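Local coordinates for putative 6-pyruvoyl tetrahydrobiopterin synthase (PDB 2G64) that catalyses the conversion of 7,8-dihydroneopterin triphosphate into 6-pyruvoyl tetrahydropterin with release of triphosphate, a zinc-dependent step of tetrahydrobiopterin biosynthesis, at the interface of chains A and B. Coordinates in Å, arbitrary orientation; residue numbers count along the deposited sequence, not the author numbering. Chains: chain A/B, Putative 6-pyruvoyl tetrahydrobiopterin synthase.

Contacts 1 and 3 lie along one seam, where strand 133-137 of chain A runs antiparallel to strand 6-19 of chain B; their C-alpha centres are about 14 Å apart. Contact 3 supplies backbone hydrogen bonds, contact 1 the apolar end under helix 101-115 of chain A. In contact 2, centred about 9 Å from the catalytic A:Cys38, a chain B loop meets helix 28-35 and loops of chain A. B:Val58 of contact 1 and B:Thr61 to B:Met64 share the stretch after strand 44-57, and A:Thr100 just precedes helix 101-115. The unlike surfaces would fit neighbours within a trimer; two trimers form the hexamer head to head.

Contact 1: the interface of chains A and B. Residues chain A 102-103, 106, 135-137; chain B 5-7, 58.
B:Val7 fits between strand 133-137 and helix 101-115 of chain A, and each of its methyls has its own neighbours. CG1, anti to the backbone N (chi1 164°), reaches the carbonyl of A:Thr136, 3.3 Å from its O, and also meets the aliphatic part of A:Glu102. CG2 turns to A:Tyr137, lying 3.7 Å from ring atom CD1, and to the tip of A:Ile106. A beta-branched valine suits a strand and gives each side of the contact its own methyl.

A:Tyr137 carries its CG anti to the backbone N (chi1 179°), which carries the ring over to B:Ile6 and B:Val7, crossing the valine at about a right angle. One ring face is taken by A:Ile106 of its own chain, whose CG1 stands 3.7 Å above the centre. The ring edge points at B:Ile6, whose carbonyl O lies in the ring plane, 3.3 Å from CD1, a polar atom facing the weakly positive rim of an aromatic ring.

A:Ile106 completes the cluster from the helix: its CD1 touches the pyrrolidine of B:Pro5, 3.5 Å from CB. The rigid ring, just ahead of strand 6-19, presents its CB and CG. B:Val58 adds its CG2 methyl, 4.1 Å from CB of A:Glu102. The bridge between A:Tyr137 and B:Val7 is antiparallel, and this apolar cluster probably closes one end of the intersubunit sheet and so may support the hexamer.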
ATOM      1  N   GLU A 102      16.817  14.856   2.956  1.00 14.60           N
ATOM      2  CA  GLU A 102      17.205  15.275   4.325  1.00 14.12           C
ATOM      3  C   GLU A 102      16.887  16.753   4.502  1.00 14.30           C
ATOM      4  O   GLU A 102      16.234  17.162   5.470  1.00 13.72           O
ATOM      5  CB  GLU A 102      18.719  15.047   4.551  1.00 12.68           C
ATOM      6  CG  GLU A 102      19.153  13.573   4.667  1.00 15.43           C
ATOM      7  CD  GLU A 102      19.513  12.929   3.329  1.00 15.12           C
ATOM      8  OE1 GLU A 102      18.988  13.349   2.256  1.00 15.74           O
ATOM      9  OE2 GLU A 102      20.305  11.970   3.367  1.00 16.89           O
ATOM     10  N   ASN A 103      17.338  17.568   3.556  1.00 11.06           N
ATOM     11  CA  ASN A 103      17.147  19.024   3.675  1.00 12.86           C
ATOM     12  C   ASN A 103      15.717  19.473   3.394  1.00 13.28           C
ATOM     13  O   ASN A 103      15.260  20.497   3.927  1.00 14.52           O
ATOM     14  CB  ASN A 103      18.167  19.795   2.811  1.00 12.77           C
ATOM     15  CG  ASN A 103      19.541  19.865   3.452  1.00 16.46           C
ATOM     16  OD1 ASN A 103      19.667  20.098   4.668  1.00 16.13           O
ATOM     17  ND2 ASN A 103      20.589  19.623   2.648  1.00 13.49           N
ATOM     18  N   ILE A 106      13.888  19.004   6.685  1.00 13.94           N
ATOM     19  CA  ILE A 106      14.204  20.117   7.572  1.00 13.21           C
ATOM     20  C   ILE A 106      13.415  21.366   7.156  1.00 16.22           C
ATOM     21  O   ILE A 106      12.779  22.028   7.987  1.00 14.39           O
ATOM     22  CB  ILE A 106      15.749  20.408   7.631  1.00 15.58           C
ATOM     23  CG1 ILE A 106      16.501  19.236   8.276  1.00 11.95           C
ATOM     24  CG2 ILE A 106      16.034  21.701   8.434  1.00 15.19           C
ATOM     25  CD1 ILE A 106      18.018  19.299   8.077  1.00 16.17           C
ATOM     26  N   PHE A 135      12.780   9.708   5.006  1.00 12.90           N
ATOM     27  CA  PHE A 135      13.577  10.595   5.885  1.00 13.94           C
ATOM     28  C   PHE A 135      12.738  11.225   6.987  1.00 15.33           C
ATOM     29  O   PHE A 135      11.573  11.597   6.754  1.00 12.68           O
ATOM     30  CB  PHE A 135      14.215  11.696   5.040  1.00 12.35           C
ATOM     31  CG  PHE A 135      15.005  11.146   3.890  1.00 17.26           C
ATOM     32  CD1 PHE A 135      16.377  11.003   3.989  1.00 16.10           C
ATOM     33  CD2 PHE A 135      14.355  10.703   2.736  1.00 14.58           C
ATOM     34  CE1 PHE A 135      17.120  10.442   2.945  1.00 16.08           C
ATOM     35  CE2 PHE A 135      15.098  10.132   1.682  1.00 15.92           C
ATOM     36  CZ  PHE A 135      16.478  10.010   1.797  1.00 13.68           C
ATOM     37  N   THR A 136      13.327  11.372   8.181  1.00 10.12           N
ATOM     38  CA  THR A 136      12.583  12.015   9.260  1.00 10.81           C
ATOM     39  C   THR A 136      13.449  13.014   9.989  1.00 15.50           C
ATOM     40  O   THR A 136      14.688  12.914   9.996  1.00 14.82           O
ATOM     41  CB  THR A 136      11.977  11.017  10.267  1.00 14.80           C
ATOM     42  OG1 THR A 136      12.971  10.593  11.209  1.00 14.21           O
ATOM     43  CG2 THR A 136      11.325   9.797   9.539  1.00 14.50           C
ATOM     44  N   TYR A 137      12.782  13.967  10.606  1.00 12.63           N
ATOM     45  CA  TYR A 137      13.479  15.060  11.284  1.00 15.29           C
ATOM     46  C   TYR A 137      12.607  15.486  12.453  1.00 14.73           C
ATOM     47  O   TYR A 137      11.383  15.588  12.309  1.00 15.84           O
ATOM     48  CB  TYR A 137      13.694  16.226  10.333  1.00 11.34           C
ATOM     49  CG  TYR A 137      14.397  17.402  10.974  1.00 13.27           C
ATOM     50  CD1 TYR A 137      15.647  17.252  11.555  1.00 13.30           C
ATOM     51  CD2 TYR A 137      13.795  18.662  10.997  1.00 21.05           C
ATOM     52  CE1 TYR A 137      16.294  18.350  12.153  1.00 16.28           C
ATOM     53  CE2 TYR A 137      14.420  19.745  11.574  1.00 17.12           C
ATOM     54  CZ  TYR A 137      15.674  19.583  12.137  1.00 19.60           C
ATOM     55  OH  TYR A 137      16.301  20.660  12.696  1.00 26.94           O
TER
ATOM     56  N   PRO B   5      22.146  19.385  11.789  1.00 14.57           N
ATOM     57  CA  PRO B   5      20.869  18.743  12.141  1.00 18.03           C
ATOM     58  C   PRO B   5      20.990  17.227  12.056  1.00 14.01           C
ATOM     59  O   PRO B   5      21.681  16.715  11.172  1.00 15.06           O
ATOM     60  CB  PRO B   5      19.914  19.241  11.051  1.00 17.50           C
ATOM     61  CG  PRO B   5      20.505  20.538  10.592  1.00 19.80           C
ATOM     62  CD  PRO B   5      22.004  20.356  10.687  1.00 15.68           C
ATOM     63  N   ILE B   6      20.289  16.535  12.948  1.00 14.73           N
ATOM     64  CA  ILE B   6      20.253  15.079  12.950  1.00 15.03           C
ATOM     65  C   ILE B   6      18.977  14.623  12.214  1.00 15.83           C
ATOM     66  O   ILE B   6      17.867  15.045  12.536  1.00 13.21           O
ATOM     67  CB  ILE B   6      20.230  14.518  14.386  1.00 17.54           C
ATOM     68  CG1 ILE B   6      21.438  15.020  15.189  1.00 26.32           C
ATOM     69  CG2 ILE B   6      20.197  12.984  14.380  1.00 20.74           C
ATOM     70  CD1 ILE B   6      22.763  14.789  14.514  1.00 24.34           C
ATOM     71  N   VAL B   7      19.157  13.786  11.207  1.00 14.78           N
ATOM     72  CA  VAL B   7      18.028  13.335  10.383  1.00 13.29           C
ATOM     73  C   VAL B   7      18.167  11.808  10.256  1.00 16.20           C
ATOM     74  O   VAL B   7      19.271  11.257  10.387  1.00 15.76           O
ATOM     75  CB  VAL B   7      18.083  14.021   8.983  1.00 11.95           C
ATOM     76  CG1 VAL B   7      17.193  13.328   7.930  1.00 22.15           C
ATOM     77  CG2 VAL B   7      17.796  15.524   9.094  1.00 14.19           C
ATOM     78  N   VAL B  58      23.421  15.606   9.057  1.00 11.79           N
ATOM     79  CA  VAL B  58      23.419  15.935   7.630  0.50 13.06           C
ATOM     80  C   VAL B  58      24.776  16.539   7.235  1.00 18.52           C
ATOM     81  O   VAL B  58      25.271  17.449   7.887  1.00 17.39           O
ATOM     82  CB  VAL B  58      22.288  16.937   7.297  0.50  9.17           C
ATOM     83  CG1 VAL B  58      22.283  17.292   5.808  0.50 10.36           C
ATOM     84  CG2 VAL B  58      20.919  16.401   7.752  0.50 10.92           C
TER

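Contact 2: the interface of chains A and B. Residues chain A 23, 26, 34-35, 98, 100; chain B 61-62, 64.
The B:Thr61 to B:Met64 stretch is a loop, B:Ser62 having phi and psi of -84° and -20°, and it presents the carbonyl of B:Ser62 to a mostly apolar surface of chain A. That carbonyl O meets the ring of A:Phe35 edge-on, in the ring plane, 3.2 Å from CE1; the slightly positive rim of the phenyl suits an electron-rich oxygen. The CG2 methyl of A:Thr100 approaches the same O to 3.3 Å.

Over one face of the A:Phe35 ring stands the CG2 methyl of A:Thr34, 3.8 Å above its centre. OG1 sits beside the backbone N (chi1 -60°), which leaves CG2 anti to it, and this methyl also reaches CB of B:Ser62 across the interface; the branched threonine thus serves both its own chain and the partner. The small serine lets the loop come close, while its hydroxyl OG accepts from the backbone N of B:Met64, 3.3 Å away, a long hydrogen bond that may help hold the loop.

At the other end, CG2 of B:Thr61 presses against the branched isopropyl end of A:Leu26, 3.5 Å from CD2, a slightly tight methyl pair. B:Met64 brings its flexible chain across A:Thr100 at about a right angle. The site docks a loop of one subunit against the end of helix 28-35 and the loops beside it, and may steady the region near the catalytic A:Cys38 within the hexamer.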
ATOM      1  N   SER A  23      25.426  21.016  -5.672  1.00 18.40           N
ATOM      2  CA  SER A  23      25.938  21.931  -4.648  1.00 16.02           C
ATOM      3  C   SER A  23      26.782  23.045  -5.271  1.00 24.41           C
ATOM      4  O   SER A  23      27.690  22.780  -6.054  1.00 20.55           O
ATOM      5  CB  SER A  23      26.801  21.198  -3.622  1.00 15.71           C
ATOM      6  OG  SER A  23      27.438  22.150  -2.761  1.00 17.09           O
ATOM      7  N   LEU A  26      30.623  22.544  -4.698  1.00 22.63           N
ATOM      8  CA  LEU A  26      31.310  21.474  -5.410  1.00 20.72           C
ATOM      9  C   LEU A  26      31.554  21.869  -6.868  1.00 22.99           C
ATOM     10  O   LEU A  26      30.771  22.611  -7.470  1.00 20.64           O
ATOM     11  CB  LEU A  26      30.500  20.158  -5.351  1.00 20.13           C
ATOM     12  CG  LEU A  26      30.347  19.477  -3.982  1.00 23.42           C
ATOM     13  CD1 LEU A  26      29.428  18.242  -4.043  1.00 19.23           C
ATOM     14  CD2 LEU A  26      31.729  19.105  -3.440  1.00 29.11           C
ATOM     15  N   THR A  34      29.344  12.998  -6.623  1.00 17.50           N
ATOM     16  CA  THR A  34      28.589  12.934  -5.362  1.00 15.78           C
ATOM     17  C   THR A  34      27.152  12.520  -5.621  1.00 26.09           C
ATOM     18  O   THR A  34      26.598  11.686  -4.901  1.00 21.08           O
ATOM     19  CB  THR A  34      28.651  14.291  -4.638  1.00 22.54           C
ATOM     20  OG1 THR A  34      30.027  14.598  -4.353  1.00 21.67           O
ATOM     21  CG2 THR A  34      27.843  14.287  -3.319  1.00 19.42           C
ATOM     22  N   PHE A  35      26.559  13.069  -6.678  1.00 17.59           N
ATOM     23  CA  PHE A  35      25.111  12.998  -6.843  1.00 19.39           C
ATOM     24  C   PHE A  35      24.674  12.033  -7.945  1.00 19.11           C
ATOM     25  O   PHE A  35      23.512  11.625  -7.996  1.00 18.18           O
ATOM     26  CB  PHE A  35      24.542  14.404  -7.046  1.00 15.98           C
ATOM     27  CG  PHE A  35      24.649  15.272  -5.813  1.00 14.28           C
ATOM     28  CD1 PHE A  35      24.108  14.841  -4.580  1.00 15.11           C
ATOM     29  CD2 PHE A  35      25.302  16.496  -5.861  1.00 19.75           C
ATOM     30  CE1 PHE A  35      24.212  15.627  -3.438  1.00 22.24           C
ATOM     31  CE2 PHE A  35      25.406  17.286  -4.718  1.00 20.41           C
ATOM     32  CZ  PHE A  35      24.849  16.844  -3.506  1.00 17.66           C
ATOM     33  N   VAL A  98      21.256  22.455  -0.518  1.00 12.68           N
ATOM     34  CA  VAL A  98      20.993  21.401  -1.501  0.50 15.37           C
ATOM     35  C   VAL A  98      19.648  20.722  -1.238  1.00 13.79           C
ATOM     36  O   VAL A  98      19.292  20.472  -0.091  1.00 14.72           O
ATOM     37  CB  VAL A  98      22.145  20.353  -1.507  0.50 19.41           C
ATOM     38  CG1 VAL A  98      22.147  19.491  -0.225  0.50  8.52           C
ATOM     39  CG2 VAL A  98      22.092  19.500  -2.759  0.50 18.29           C
ATOM     40  N   THR A 100      18.449  17.778  -1.164  1.00 11.65           N
ATOM     41  CA  THR A 100      18.366  16.356  -0.760  1.00 13.90           C
ATOM     42  C   THR A 100      17.128  16.204   0.088  1.00 16.72           C
ATOM     43  O   THR A 100      16.675  17.162   0.700  1.00 14.00           O
ATOM     44  CB  THR A 100      19.560  15.922   0.125  1.00 16.38           C
ATOM     45  OG1 THR A 100      19.702  16.844   1.223  1.00 12.62           O
ATOM     46  CG2 THR A 100      20.831  15.885  -0.681  1.00 14.44           C
TER
ATOM     47  N   THR B  61      27.980  19.555   2.766  1.00 16.41           N
ATOM     48  CA  THR B  61      28.289  19.629   1.344  1.00 14.15           C
ATOM     49  C   THR B  61      27.363  18.756   0.479  1.00 17.21           C
ATOM     50  O   THR B  61      26.761  19.234  -0.488  1.00 19.00           O
ATOM     51  CB  THR B  61      29.773  19.299   1.079  1.00 21.39           C
ATOM     52  OG1 THR B  61      30.598  20.188   1.853  1.00 20.16           O
ATOM     53  CG2 THR B  61      30.111  19.494  -0.397  1.00 26.99           C
ATOM     54  N   SER B  62      27.239  17.485   0.849  1.00 15.68           N
ATOM     55  CA  SER B  62      26.434  16.556   0.076  1.00 15.22           C
ATOM     56  C   SER B  62      24.954  16.623   0.445  1.00 19.22           C
ATOM     57  O   SER B  62      24.117  16.164  -0.312  1.00 19.83           O
ATOM     58  CB  SER B  62      26.927  15.116   0.262  1.00 17.57           C
ATOM     59  OG  SER B  62      26.695  14.678   1.589  1.00 16.59           O
ATOM     60  N   MET B  64      23.624  14.814   2.720  1.00 15.80           N
ATOM     61  CA  MET B  64      23.209  13.442   3.010  0.50 11.02           C
ATOM     62  C   MET B  64      23.659  12.967   4.384  1.00 15.47           C
ATOM     63  O   MET B  64      24.740  13.319   4.868  1.00 16.96           O
ATOM     64  CB  MET B  64      23.750  12.495   1.946  0.50 25.31           C
ATOM     65  CG  MET B  64      23.169  12.746   0.578  0.50 10.09           C
ATOM     66  SD  MET B  64      23.885  11.654  -0.668  0.50 46.36           S
ATOM     67  CE  MET B  64      25.591  11.515  -0.123  0.50 17.44           C
TER

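Contact 3: the interface of chains A and B. Residues chain A 131-134; chain B 10-12, 68.
Between A:Ile134 and B:Glu10 the subunits of this PTPS-family enzyme form an antiparallel bridge that continues a beta-sheet from one chain into the next. The backbone N of A:Ile134 bonds to O of B:Glu10, and N of B:Glu10 to O of A:Ile134. Two residues along, past the A:Asn133 and B:Arg11 bridge, N of B:Val12 gives a hydrogen bond to O of A:Lys132.

The tight side is apolar: CD1 of A:Ile134 meets CG2 of B:Val12 at 3.5 Å, branched residues that favour strands and cross at a slant.

The opposite side is polar and watered. A:Asn133 and B:Arg11 run side by side, pointing the same way. NH1 of B:Arg11, brought round by a bend at chi2 (66°), bonds to OD1 of A:Asn133 at 2.9 Å; OD1 lies in the guanidinium plane, but the donor is tilted 22° from the amide carbonyl plane. The amide offers acceptor and donor at once, the planar guanidinium several N-H groups for amide and water. Water 1 links A:Asn133 OD1 to B:Glu10 O, and water 2 A:Asn133 ND2 to B:Arg11 NH1, with long legs to O and ND2. Poorly ordered A:Lys132 loops over the guanidinium face, its NZ bond to B:Val12 O tentative.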
ATOM      1  N   PRO A 131       8.656   5.458  -2.319  1.00 17.94           N
ATOM      2  CA  PRO A 131       8.217   4.470  -1.329  1.00 26.07           C
ATOM      3  C   PRO A 131       9.357   3.716  -0.652  1.00 20.11           C
ATOM      4  O   PRO A 131       9.150   3.092   0.391  1.00 27.85           O
ATOM      5  CB  PRO A 131       7.292   3.534  -2.139  1.00 22.60           C
ATOM      6  CG  PRO A 131       6.773   4.449  -3.270  1.00 20.75           C
ATOM      7  CD  PRO A 131       8.024   5.242  -3.638  1.00 21.32           C
ATOM      8  N   LYS A 132      10.553   3.799  -1.209  1.00 14.94           N
ATOM      9  CA  LYS A 132      11.692   3.045  -0.711  1.00 23.39           C
ATOM     10  C   LYS A 132      12.717   3.873   0.064  1.00 15.68           C
ATOM     11  O   LYS A 132      13.624   3.296   0.668  1.00 15.03           O
ATOM     12  CB  LYS A 132      12.425   2.345  -1.857  1.00 29.86           C
ATOM     13  CG  LYS A 132      11.668   1.168  -2.472  1.00 33.71           C
ATOM     14  CD  LYS A 132      12.213   0.830  -3.861  1.00 40.39           C
ATOM     15  CE  LYS A 132      13.698   0.489  -3.837  1.00 59.91           C
ATOM     16  NZ  LYS A 132      13.953  -0.921  -3.409  1.00 62.16           N
ATOM     17  N   ASN A 133      12.591   5.202   0.022  1.00 14.72           N
ATOM     18  CA  ASN A 133      13.599   6.117   0.588  1.00 12.09           C
ATOM     19  C   ASN A 133      12.870   7.108   1.497  1.00 12.59           C
ATOM     20  O   ASN A 133      12.154   7.989   1.004  1.00 14.74           O
ATOM     21  CB  ASN A 133      14.307   6.916  -0.519  1.00 15.57           C
ATOM     22  CG  ASN A 133      15.140   6.046  -1.450  1.00 28.00           C
ATOM     23  OD1 ASN A 133      15.812   5.122  -1.011  1.00 21.98           O
ATOM     24  ND2 ASN A 133      15.124   6.365  -2.739  1.00 29.26           N
ATOM     25  N   ILE A 134      13.046   6.951   2.809  1.00 10.89           N
ATOM     26  CA  ILE A 134      12.234   7.648   3.808  0.50 11.38           C
ATOM     27  C   ILE A 134      13.131   8.442   4.763  1.00 13.49           C
ATOM     28  O   ILE A 134      14.099   7.896   5.293  1.00 15.93           O
ATOM     29  CB  ILE A 134      11.407   6.626   4.626  0.50 13.86           C
ATOM     30  CG1 ILE A 134      10.468   5.831   3.708  0.50 29.79           C
ATOM     31  CG2 ILE A 134      10.605   7.322   5.724  0.50 18.84           C
ATOM     32  CD1 ILE A 134      11.003   4.467   3.280  0.50  8.15           C
TER
ATOM     33  N   GLU B  10      16.160   6.055   5.663  1.00 14.26           N
ATOM     34  CA  GLU B  10      15.743   4.660   5.700  1.00 11.54           C
ATOM     35  C   GLU B  10      15.562   4.170   4.282  1.00 15.21           C
ATOM     36  O   GLU B  10      14.993   4.862   3.452  1.00 15.51           O
ATOM     37  CB  GLU B  10      14.443   4.514   6.492  1.00 15.28           C
ATOM     38  CG  GLU B  10      13.941   3.072   6.605  1.00 14.85           C
ATOM     39  CD  GLU B  10      12.742   2.972   7.533  1.00 20.16           C
ATOM     40  OE1 GLU B  10      11.750   3.722   7.351  1.00 17.17           O
ATOM     41  OE2 GLU B  10      12.792   2.158   8.466  1.00 17.59           O
ATOM     42  N   ARG B  11      16.049   2.961   4.021  1.00 13.74           N
ATOM     43  CA  ARG B  11      16.017   2.392   2.688  1.00 13.24           C
ATOM     44  C   ARG B  11      15.334   1.018   2.781  1.00 12.78           C
ATOM     45  O   ARG B  11      15.629   0.228   3.684  1.00 17.81           O
ATOM     46  CB  ARG B  11      17.446   2.260   2.165  1.00 17.31           C
ATOM     47  CG  ARG B  11      17.586   1.396   0.917  1.00 21.52           C
ATOM     48  CD  ARG B  11      16.892   2.046  -0.248  1.00 26.30           C
ATOM     49  NE  ARG B  11      17.088   1.273  -1.475  1.00 33.68           N
ATOM     50  CZ  ARG B  11      16.856   1.745  -2.692  1.00 43.99           C
ATOM     51  NH1 ARG B  11      16.427   2.989  -2.843  1.00 29.90           N
ATOM     52  NH2 ARG B  11      17.058   0.975  -3.755  1.00 32.87           N
ATOM     53  N   VAL B  12      14.398   0.772   1.871  1.00 12.60           N
ATOM     54  CA  VAL B  12      13.519  -0.413   1.941  1.00 14.22           C
ATOM     55  C   VAL B  12      13.882  -1.331   0.778  1.00 17.86           C
ATOM     56  O   VAL B  12      14.002  -0.882  -0.363  1.00 17.82           O
ATOM     57  CB  VAL B  12      12.015  -0.027   1.809  1.00 13.83           C
ATOM     58  CG1 VAL B  12      11.107  -1.289   1.892  1.00 12.72           C
ATOM     59  CG2 VAL B  12      11.598   1.032   2.886  1.00 15.26           C
ATOM     60  N   LEU B  68      23.762   6.976  -0.439  1.00 22.83           N
ATOM     61  CA  LEU B  68      22.795   5.922  -0.775  1.00 32.04           C
ATOM     62  C   LEU B  68      23.400   4.873  -1.702  1.00 33.02           C
ATOM     63  O   LEU B  68      23.084   3.683  -1.588  1.00 25.12           O
ATOM     64  CB  LEU B  68      21.489   6.487  -1.360  1.00 22.38           C
ATOM     65  CG  LEU B  68      20.460   5.447  -1.851  1.00 32.71           C
ATOM     66  CD1 LEU B  68      19.967   4.545  -0.726  1.00 36.35           C
ATOM     67  CD2 LEU B  68      19.276   6.068  -2.574  1.00 30.75           C
TER
HETATM   68  O   HOH W   1      17.275   5.818   1.306  1.00 31.72           O
HETATM   69  O   HOH W   2      16.655   5.033  -5.222  1.00 46.94           O